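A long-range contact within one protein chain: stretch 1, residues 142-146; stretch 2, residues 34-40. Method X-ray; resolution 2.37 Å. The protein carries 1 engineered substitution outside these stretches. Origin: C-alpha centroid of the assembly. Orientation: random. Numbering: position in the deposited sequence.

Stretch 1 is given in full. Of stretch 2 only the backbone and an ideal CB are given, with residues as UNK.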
# COMPACT_ATOMS: atom_id res chain seq x y z
N MET A 142 -1.49 0.48 -26.53
CA MET A 142 -0.28 0.38 -25.73
C MET A 142 0.42 -0.93 -26.08
O MET A 142 -0.24 -1.91 -26.42
CB MET A 142 -0.61 0.35 -24.23
CG MET A 142 -1.27 1.59 -23.66
SD MET A 142 -1.97 1.28 -22.01
CE MET A 142 -0.52 0.86 -21.05
N HIS A 143 1.74 -0.95 -25.97
CA HIS A 143 2.52 -2.17 -26.17
C HIS A 143 2.65 -2.91 -24.84
O HIS A 143 2.53 -2.29 -23.78
CB HIS A 143 3.89 -1.84 -26.75
CG HIS A 143 3.83 -0.92 -27.93
ND1 HIS A 143 3.07 -1.19 -29.04
CD2 HIS A 143 4.41 0.28 -28.16
CE1 HIS A 143 3.19 -0.20 -29.91
NE2 HIS A 143 4.01 0.70 -29.40
N VAL A 144 2.87 -4.21 -24.89
CA VAL A 144 2.87 -5.06 -23.69
C VAL A 144 4.20 -5.78 -23.54
O VAL A 144 4.80 -6.20 -24.53
CB VAL A 144 1.68 -6.05 -23.70
CG1 VAL A 144 1.69 -6.97 -22.48
CG2 VAL A 144 0.37 -5.29 -23.73
N ILE A 145 4.69 -5.87 -22.30
CA ILE A 145 5.83 -6.71 -21.95
C ILE A 145 5.34 -7.68 -20.90
O ILE A 145 5.01 -7.28 -19.78
CB ILE A 145 7.03 -5.89 -21.42
CG1 ILE A 145 7.54 -4.94 -22.50
CG2 ILE A 145 8.16 -6.80 -20.94
CD1 ILE A 145 8.45 -3.85 -21.99
N ALA A 146 5.27 -8.96 -21.26
CA ALA A 146 4.78 -9.99 -20.37
C ALA A 146 5.96 -10.67 -19.69
O ALA A 146 6.88 -11.12 -20.38
CB ALA A 146 3.96 -11.00 -21.15
N UNK A 34 15.09 -6.45 -26.21
CA UNK A 34 13.91 -5.94 -26.92
C UNK A 34 12.93 -5.22 -25.98
O UNK A 34 12.36 -4.20 -26.35
CB UNK A 34 13.19 -7.09 -27.63
N UNK A 35 12.73 -5.78 -24.78
CA UNK A 35 11.84 -5.20 -23.76
C UNK A 35 12.34 -3.85 -23.24
O UNK A 35 11.56 -2.91 -23.07
CB UNK A 35 11.69 -6.17 -22.59
N UNK A 36 13.65 -3.77 -22.99
CA UNK A 36 14.29 -2.54 -22.57
C UNK A 36 14.25 -1.46 -23.66
O UNK A 36 13.96 -0.29 -23.38
CB UNK A 36 15.74 -2.83 -22.17
N UNK A 37 14.55 -1.86 -24.90
CA UNK A 37 14.48 -0.96 -26.06
C UNK A 37 13.09 -0.35 -26.19
O UNK A 37 12.95 0.86 -26.37
CB UNK A 37 14.85 -1.71 -27.34
N UNK A 38 12.07 -1.20 -26.07
CA UNK A 38 10.67 -0.75 -26.09
C UNK A 38 10.33 0.27 -24.99
O UNK A 38 9.59 1.22 -25.24
CB UNK A 38 9.75 -1.96 -25.95
N UNK A 39 10.85 0.05 -23.78
CA UNK A 39 10.64 1.00 -22.68
C UNK A 39 11.39 2.34 -22.89
O UNK A 39 10.87 3.39 -22.53
CB UNK A 39 11.09 0.36 -21.36
N UNK A 40 12.58 2.29 -23.48
CA UNK A 40 13.34 3.50 -23.86
C UNK A 40 12.64 4.35 -24.92
O UNK A 40 12.64 5.57 -24.83
CB UNK A 40 14.72 3.10 -24.38

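Stretch 2 is helical throughout, and its axis runs at 145° to strand 143-146, roughly antiparallel. The strand offers it two side chains, His143 and Ile145; Val144 points away between them. No hydrogen bond joins the stretches, so the fit rests on shape and apolar contact.

Position 34 has phi/psi of -58/-41, and its ideal CB finds nothing of stretch 1 within 5.5 Å. Stretch 1 sets no preference here. The residue is Gln34, which makes no contact; its backbone O accepts the helical bond from N of position 38.

Position 35 faces the strand. Its ideal CB already lies 3.9 Å from Ile145 CG2, and the CA of position 35 is 6.5 Å from Ile145 CA. There is little room in this direction, so a small apolar side chain would suit, alanine most simply; glycine would fit but would give up the methyl contact. The residue is Ala35. Its CB packs on Ile145 CG2 at 3.9 Å. Its backbone O lies 3.4 Å from Ile145 CD1, a plain contact, and accepts the helical bond from N of position 39.

Position 36 points away from stretch 1, which leaves the choice open. The residue is Ala36, with no contact.

Position 37 is out of reach as well. Many helix-compatible residues would serve as far as stretch 1 is concerned. The residue is Glu37, and its carboxylate has no partner in stretch 1.

Position 38 points toward the strand, with more space than position 35. Its ideal CB is 4.6 Å from Ile145 CD1, and the His143 ring lies farther along. A medium-sized apolar side chain would reach both; leucine, methionine or isoleucine are reasonable. The residue is Leu38, with chi1 t and chi2 p. Its CD2 sits between the two strand side chains, 4.0 Å from Ile145 CG1 and 3.8 Å from His143 CB, while its CD1 reaches His143 CD2 at 3.7 Å, obliquely to the ring.

Position 39 points sideways, with its ideal CB 5.0 Å from Ile145 CD1. A flexible apolar chain could turn back to the isoleucine; leucine or methionine would do. The residue is Met39. With chi1 m, its CG comes 3.7 Å from Ile145 CD1. That methyl therefore touches both Met39 and the backbone O of Ala35, one helical turn earlier.

Position 40 is out of reach, and stretch 1 cannot select its side chain. The residue is Leu40; it continues the helix through Leu40 N to Ala36 O, 2.9 Å.

Stretch 2 34-40: QAAELML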
# COMPACT_ATOMS: atom_id res chain seq x y z
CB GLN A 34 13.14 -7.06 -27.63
CG GLN A 34 13.83 -7.75 -28.80
CD GLN A 34 12.99 -8.93 -29.31
OE1 GLN A 34 11.82 -8.76 -29.65
NE2 GLN A 34 13.59 -10.13 -29.35
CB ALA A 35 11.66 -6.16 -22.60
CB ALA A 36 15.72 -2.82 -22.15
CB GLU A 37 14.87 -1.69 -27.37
CG GLU A 37 16.39 -1.88 -27.53
CD GLU A 37 16.80 -2.74 -28.73
OE1 GLU A 37 15.96 -3.48 -29.30
OE2 GLU A 37 18.00 -2.69 -29.11
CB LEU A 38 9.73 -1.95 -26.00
CG LEU A 38 8.23 -1.64 -26.01
CD1 LEU A 38 7.86 -0.78 -27.20
CD2 LEU A 38 7.44 -2.94 -26.00
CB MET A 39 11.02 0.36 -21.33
CG MET A 39 10.01 -0.66 -20.82
SD MET A 39 10.34 -1.27 -19.15
CE MET A 39 11.81 -2.22 -19.48
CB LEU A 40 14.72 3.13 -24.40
CG LEU A 40 15.73 2.64 -23.37
CD1 LEU A 40 16.81 1.81 -24.07
CD2 LEU A 40 16.32 3.82 -22.59
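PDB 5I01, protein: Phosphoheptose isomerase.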